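Local coordinates for 5'-Methylthioadenosine Nucleosidase (Arabidopsis thaliana, PDB 2H8G), which is a nucleosidase of the phosphorylase superfamily, an alpha/beta protein that holds adenine in its ligand pocket, at residues A125-V130 with T224-G229; G115-F120 with A196-M201. All blocks are in the same frame, centred on the assembly; numbering follows the deposited sequence.

Contact 1 of 2, residues A125-V130 with T224-G229. With ADE (adenine), chain C.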
loop_
_atom_site.group_PDB
_atom_site.type_symbol
_atom_site.label_atom_id
_atom_site.label_comp_id
_atom_site.label_asym_id
_atom_site.label_seq_id
_atom_site.Cartn_x
_atom_site.Cartn_y
_atom_site.Cartn_z
ATOM N N ALA A 125 15.334 -23.379 -0.249
ATOM C CA ALA A 125 14.672 -23.044 1.009
ATOM C C ALA A 125 14.138 -24.282 1.718
ATOM O O ALA A 125 13.667 -25.227 1.081
ATOM C CB ALA A 125 13.531 -22.059 0.757
ATOM N N ASN A 126 14.228 -24.270 3.042
ATOM C CA ASN A 126 13.734 -25.359 3.876
ATOM C C ASN A 126 12.905 -24.758 5.006
ATOM O O ASN A 126 13.162 -23.640 5.441
ATOM C CB ASN A 126 14.899 -26.159 4.468
ATOM C CG ASN A 126 15.676 -26.923 3.415
ATOM O OD1 ASN A 126 15.119 -27.759 2.704
ATOM N ND2 ASN A 126 16.967 -26.641 3.312
ATOM N N ILE A 127 11.911 -25.500 5.475
ATOM C CA ILE A 127 11.070 -25.034 6.568
ATOM C C ILE A 127 11.966 -24.718 7.762
ATOM O O ILE A 127 12.843 -25.510 8.115
ATOM C CB ILE A 127 10.050 -26.116 6.985
ATOM C CG1 ILE A 127 9.106 -26.421 5.821
ATOM C CG2 ILE A 127 9.263 -25.656 8.210
ATOM C CD1 ILE A 127 8.231 -25.257 5.421
ATOM N N GLY A 128 11.759 -23.556 8.370
ATOM C CA GLY A 128 12.556 -23.181 9.522
ATOM C C GLY A 128 13.728 -22.267 9.223
ATOM O O GLY A 128 14.272 -21.648 10.133
ATOM N N ASP A 129 14.129 -22.183 7.958
ATOM C CA ASP A 129 15.241 -21.318 7.587
ATOM C C ASP A 129 14.875 -19.854 7.777
ATOM O O ASP A 129 13.761 -19.442 7.458
ATOM C CB ASP A 129 15.623 -21.491 6.112
ATOM C CG ASP A 129 16.310 -22.802 5.824
ATOM O OD1 ASP A 129 16.844 -23.430 6.762
ATOM O OD2 ASP A 129 16.333 -23.192 4.638
ATOM N N VAL A 130 15.813 -19.074 8.304
ATOM C CA VAL A 130 15.596 -17.647 8.457
ATOM C C VAL A 130 16.570 -17.017 7.473
ATOM O O VAL A 130 17.785 -17.092 7.652
ATOM C CB VAL A 130 15.901 -17.138 9.869
ATOM C CG1 VAL A 130 15.640 -15.635 9.929
ATOM C CG2 VAL A 130 15.031 -17.871 10.884
ATOM N N THR A 224 7.913 -20.760 6.589
ATOM C CA THR A 224 6.891 -21.561 7.265
ATOM C C THR A 224 6.266 -22.604 6.346
ATOM O O THR A 224 5.640 -23.554 6.811
ATOM C CB THR A 224 5.742 -20.687 7.806
ATOM O OG1 THR A 224 5.287 -19.792 6.780
ATOM C CG2 THR A 224 6.199 -19.894 9.017
ATOM N N ASP A 225 6.431 -22.429 5.042
ATOM C CA ASP A 225 5.838 -23.360 4.096
ATOM C C ASP A 225 6.601 -23.378 2.784
ATOM O O ASP A 225 7.261 -22.398 2.429
ATOM C CB ASP A 225 4.376 -22.982 3.834
ATOM C CG ASP A 225 4.215 -21.535 3.406
ATOM O OD1 ASP A 225 4.359 -20.640 4.260
ATOM O OD2 ASP A 225 3.950 -21.288 2.209
ATOM N N LEU A 226 6.513 -24.499 2.076
ATOM C CA LEU A 226 7.189 -24.639 0.789
ATOM C C LEU A 226 6.150 -24.527 -0.322
ATOM O O LEU A 226 5.293 -25.399 -0.490
ATOM C CB LEU A 226 7.927 -25.980 0.721
ATOM C CG LEU A 226 8.997 -26.169 1.801
ATOM C CD1 LEU A 226 9.642 -27.546 1.645
ATOM C CD2 LEU A 226 10.043 -25.070 1.703
ATOM N N VAL A 227 6.228 -23.436 -1.078
ATOM C CA VAL A 227 5.281 -23.176 -2.152
ATOM C C VAL A 227 5.284 -24.266 -3.215
ATOM O O VAL A 227 4.255 -24.537 -3.835
ATOM C CB VAL A 227 5.565 -21.804 -2.801
ATOM C CG1 VAL A 227 4.533 -21.508 -3.877
ATOM C CG2 VAL A 227 5.529 -20.717 -1.734
ATOM N N ASP A 228 6.437 -24.890 -3.424
ATOM C CA ASP A 228 6.544 -25.964 -4.403
ATOM C C ASP A 228 6.605 -27.320 -3.705
ATOM O O ASP A 228 7.125 -28.299 -4.249
ATOM C CB ASP A 228 7.768 -25.747 -5.306
ATOM C CG ASP A 228 9.056 -25.552 -4.528
ATOM O OD1 ASP A 228 9.004 -25.451 -3.284
ATOM O OD2 ASP A 228 10.127 -25.489 -5.170
ATOM N N GLY A 229 6.047 -27.365 -2.498
ATOM C CA GLY A 229 6.011 -28.594 -1.724
ATOM C C GLY A 229 4.758 -29.397 -2.022
ATOM O O GLY A 229 4.177 -29.257 -3.100
HETATM N N9 ADE C . 3.588 -16.055 4.449
HETATM C C8 ADE C . 3.857 -17.337 4.784
HETATM N N7 ADE C . 3.799 -18.198 3.740
HETATM C C5 ADE C . 3.469 -17.401 2.677
HETATM C C6 ADE C . 3.246 -17.647 1.273
HETATM N N6 ADE C . 3.345 -18.869 0.764
HETATM N N1 ADE C . 2.911 -16.544 0.452
HETATM C C2 ADE C . 2.811 -15.286 0.995
HETATM N N3 ADE C . 3.010 -14.962 2.330
HETATM C C4 ADE C . 3.336 -16.066 3.098
#
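The methyl tip of I127 presses first on a strand backbone and then on the side chain of L226: its CD1 lies 3.3 Å from D225 CA and 3.4 Å from T224 O. No hydrogen bond crosses between 125-130 and 224-229. With CG1 beside the backbone N and the next bond turned again (chi2 -65°), CD1 is carried in over the end of the strand, where it also meets L226 CG at 3.8 Å. The two side chains cross obliquely, and L226 sends CD2 past I127 to within 3.7 Å of A125 O. The loop keeps its shape by a type II turn from N126 to D129, with G128 at a positive phi. D129 OD2 accepts N126 N at 2.9 Å, the donor standing above the carboxylate plane. Backbone bonds from G128 and D129 to V223 tie the turn to strand 217-226. Across the strand from I127, D225 directs its carboxylate to adenine. OD2 takes a nearly straight bond from ADE N6 (2.9 Å, 170°), and OD1 lies 2.6 Å from ADE N7. T224 OG1, which also bonds to the carbonyl of C117, is hydrogen-bonded to OD1 and probably helps hold the carboxylate's rotation. The apolar I127, on an otherwise polar turn, thus backs a strand end whose carboxylate accepts from N6 and comes very close to N7, characteristic of the purine pocket in this nucleoside phosphorylase-like fold.

Contact 2 of 2, residues G115-F120 with A196-M201. With ADE (adenine), chain C.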
loop_
_atom_site.group_PDB
_atom_site.type_symbol
_atom_site.label_atom_id
_atom_site.label_comp_id
_atom_site.label_asym_id
_atom_site.label_seq_id
_atom_site.Cartn_x
_atom_site.Cartn_y
_atom_site.Cartn_z
ATOM N N GLY A 115 9.595 -11.386 9.538
ATOM C CA GLY A 115 8.338 -12.102 9.463
ATOM C C GLY A 115 8.479 -13.446 8.787
ATOM O O GLY A 115 9.564 -13.819 8.334
ATOM N N THR A 116 7.367 -14.173 8.741
ATOM C CA THR A 116 7.310 -15.480 8.113
ATOM C C THR A 116 7.089 -15.326 6.612
ATOM O O THR A 116 6.657 -14.275 6.133
ATOM C CB THR A 116 6.175 -16.331 8.720
ATOM O OG1 THR A 116 4.953 -15.584 8.728
ATOM C CG2 THR A 116 6.524 -16.732 10.135
ATOM N N CYS A 117 7.371 -16.384 5.866
ATOM C CA CYS A 117 7.218 -16.331 4.419
ATOM C C CYS A 117 7.159 -17.726 3.835
ATOM O O CYS A 117 7.401 -18.715 4.530
ATOM C CB CYS A 117 8.415 -15.599 3.795
ATOM S SG CYS A 117 9.985 -16.506 3.918
ATOM N N GLY A 118 6.834 -17.789 2.548
ATOM C CA GLY A 118 6.816 -19.062 1.855
ATOM C C GLY A 118 8.181 -19.183 1.203
ATOM O O GLY A 118 8.854 -18.175 0.955
ATOM N N GLY A 119 8.611 -20.410 0.943
ATOM C CA GLY A 119 9.903 -20.612 0.317
ATOM C C GLY A 119 9.820 -21.630 -0.801
ATOM O O GLY A 119 8.886 -22.431 -0.865
ATOM N N PHE A 120 10.786 -21.575 -1.707
ATOM C CA PHE A 120 10.834 -22.526 -2.802
ATOM C C PHE A 120 11.935 -23.540 -2.552
ATOM O O PHE A 120 13.111 -23.189 -2.435
ATOM C CB PHE A 120 11.050 -21.806 -4.134
ATOM C CG PHE A 120 9.835 -21.067 -4.609
ATOM C CD1 PHE A 120 9.581 -19.770 -4.183
ATOM C CD2 PHE A 120 8.904 -21.702 -5.428
ATOM C CE1 PHE A 120 8.411 -19.114 -4.563
ATOM C CE2 PHE A 120 7.732 -21.053 -5.812
ATOM C CZ PHE A 120 7.486 -19.757 -5.377
ATOM N N ALA A 196 12.825 -15.641 -7.556
ATOM C CA ALA A 196 12.703 -15.434 -6.120
ATOM C C ALA A 196 12.848 -16.753 -5.369
ATOM O O ALA A 196 12.496 -17.815 -5.883
ATOM C CB ALA A 196 11.351 -14.809 -5.797
ATOM N N THR A 197 13.379 -16.680 -4.152
ATOM C CA THR A 197 13.525 -17.855 -3.312
ATOM C C THR A 197 12.429 -17.811 -2.264
ATOM O O THR A 197 11.985 -18.852 -1.780
ATOM C CB THR A 197 14.878 -17.861 -2.566
ATOM O OG1 THR A 197 15.942 -18.013 -3.510
ATOM C CG2 THR A 197 14.936 -18.999 -1.555
ATOM N N LEU A 198 11.988 -16.595 -1.939
ATOM C CA LEU A 198 10.979 -16.371 -0.900
ATOM C C LEU A 198 9.765 -15.593 -1.395
ATOM O O LEU A 198 9.870 -14.776 -2.311
ATOM C CB LEU A 198 11.615 -15.591 0.250
ATOM C CG LEU A 198 12.991 -16.074 0.711
ATOM C CD1 LEU A 198 13.656 -14.989 1.545
ATOM C CD2 LEU A 198 12.858 -17.372 1.491
ATOM N N LYS A 199 8.626 -15.828 -0.751
ATOM C CA LYS A 199 7.371 -15.183 -1.113
ATOM C C LYS A 199 6.673 -14.675 0.145
ATOM O O LYS A 199 6.498 -15.429 1.109
ATOM C CB LYS A 199 6.477 -16.197 -1.843
ATOM C CG LYS A 199 5.098 -15.700 -2.240
ATOM C CD LYS A 199 4.290 -16.832 -2.895
ATOM C CE LYS A 199 2.918 -16.365 -3.331
ATOM N NZ LYS A 199 2.077 -15.919 -2.181
ATOM N N ASP A 200 6.286 -13.401 0.146
ATOM C CA ASP A 200 5.601 -12.837 1.309
ATOM C C ASP A 200 4.529 -11.840 0.890
ATOM O O ASP A 200 4.170 -11.758 -0.287
ATOM C CB ASP A 200 6.590 -12.163 2.263
ATOM C CG ASP A 200 7.018 -10.792 1.791
ATOM O OD1 ASP A 200 7.427 -9.967 2.639
ATOM O OD2 ASP A 200 6.961 -10.534 0.570
ATOM N N MET A 201 4.022 -11.076 1.852
ATOM C CA MET A 201 2.961 -10.127 1.565
ATOM C C MET A 201 3.237 -8.674 1.942
ATOM O O MET A 201 2.346 -7.839 1.803
ATOM C CB MET A 201 1.665 -10.598 2.243
ATOM C CG MET A 201 1.144 -11.921 1.703
ATOM S SD MET A 201 -0.168 -12.662 2.697
ATOM C CE MET A 201 -1.466 -11.499 2.444
HETATM N N9 ADE C . 3.588 -16.055 4.449
HETATM C C8 ADE C . 3.857 -17.337 4.784
HETATM N N7 ADE C . 3.799 -18.198 3.740
HETATM C C5 ADE C . 3.469 -17.401 2.677
HETATM C C6 ADE C . 3.246 -17.647 1.273
HETATM N N6 ADE C . 3.345 -18.869 0.764
HETATM N N1 ADE C . 2.911 -16.544 0.452
HETATM C C2 ADE C . 2.811 -15.286 0.995
HETATM N N3 ADE C . 3.010 -14.962 2.330
HETATM C C4 ADE C . 3.336 -16.066 3.098
#
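G118 and K199 face each other as an antiparallel hydrogen-bonded pair, and adenine lies against the face from which the K199 side chain rises. G118 N reaches K199 O at 2.8 Å, almost straight and in the carbonyl plane; the return bond from K199 N meets G118 O from above its plane. Having no side chain, G118 allows ADE N6 to come within 3.6 Å of its CA. The K199 side chain leaves the strand fully extended through chi3 and then bends (chi4 -63°), which sets NZ 2.8 Å from ADE N1 while CG, CD and CE pass alongside that atom. M201 closes on another part of the ring, with CG 3.6 Å from ADE N3.

Behind this layer, on the other side of the sheet, C117 SG touches L198 CD2 at 3.9 Å, and C117 CB sits 3.3 Å from K199 O. The non-hydrogen-bonded pair G119-L198 continues the ladder, and just beyond it F120 N bonds to T197 O at 3.0 Å. That same oxygen lies at the edge of the F120 ring, near its plane, 3.5 Å from CD1.

Farther out, K199 NZ also bonds the carbonyl of D182. D200 turns its carboxylate away from the contact to T177 OG1 and to K221, in a salt bridge, and I143 of the second subunit packs on M201. The direction of the lysine bond makes N1 an acceptor; with the neighbouring N6 acting as a donor to D225, the protein reads two adjacent positions of the base, consistent with selection of adenine by its hydrogen-bonding pattern.

In the fold
Strands 110-119 and 217-226 are parallel neighbours, so contacts 1 and 2 share a sheet and meet directly: D225 O and G119 N are 2.8 Å apart, as are V227 N and G119 O, both probable hydrogen bonds. Contact 2 is wholly buried and is held by paired strand backbones. Contact 1, nearer the surface, joins a loop to a strand end through apolar side chains lying on each other and on backbone, with no hydrogen bond between the two segments, and N126 is exposed. Their segments alternate along the chain, yet both reach the same adenine, contact 1 with a carboxylate and contact 2 with a lysine amine and close-lying backbone. T224 and T116 also pack methyl to methyl between them.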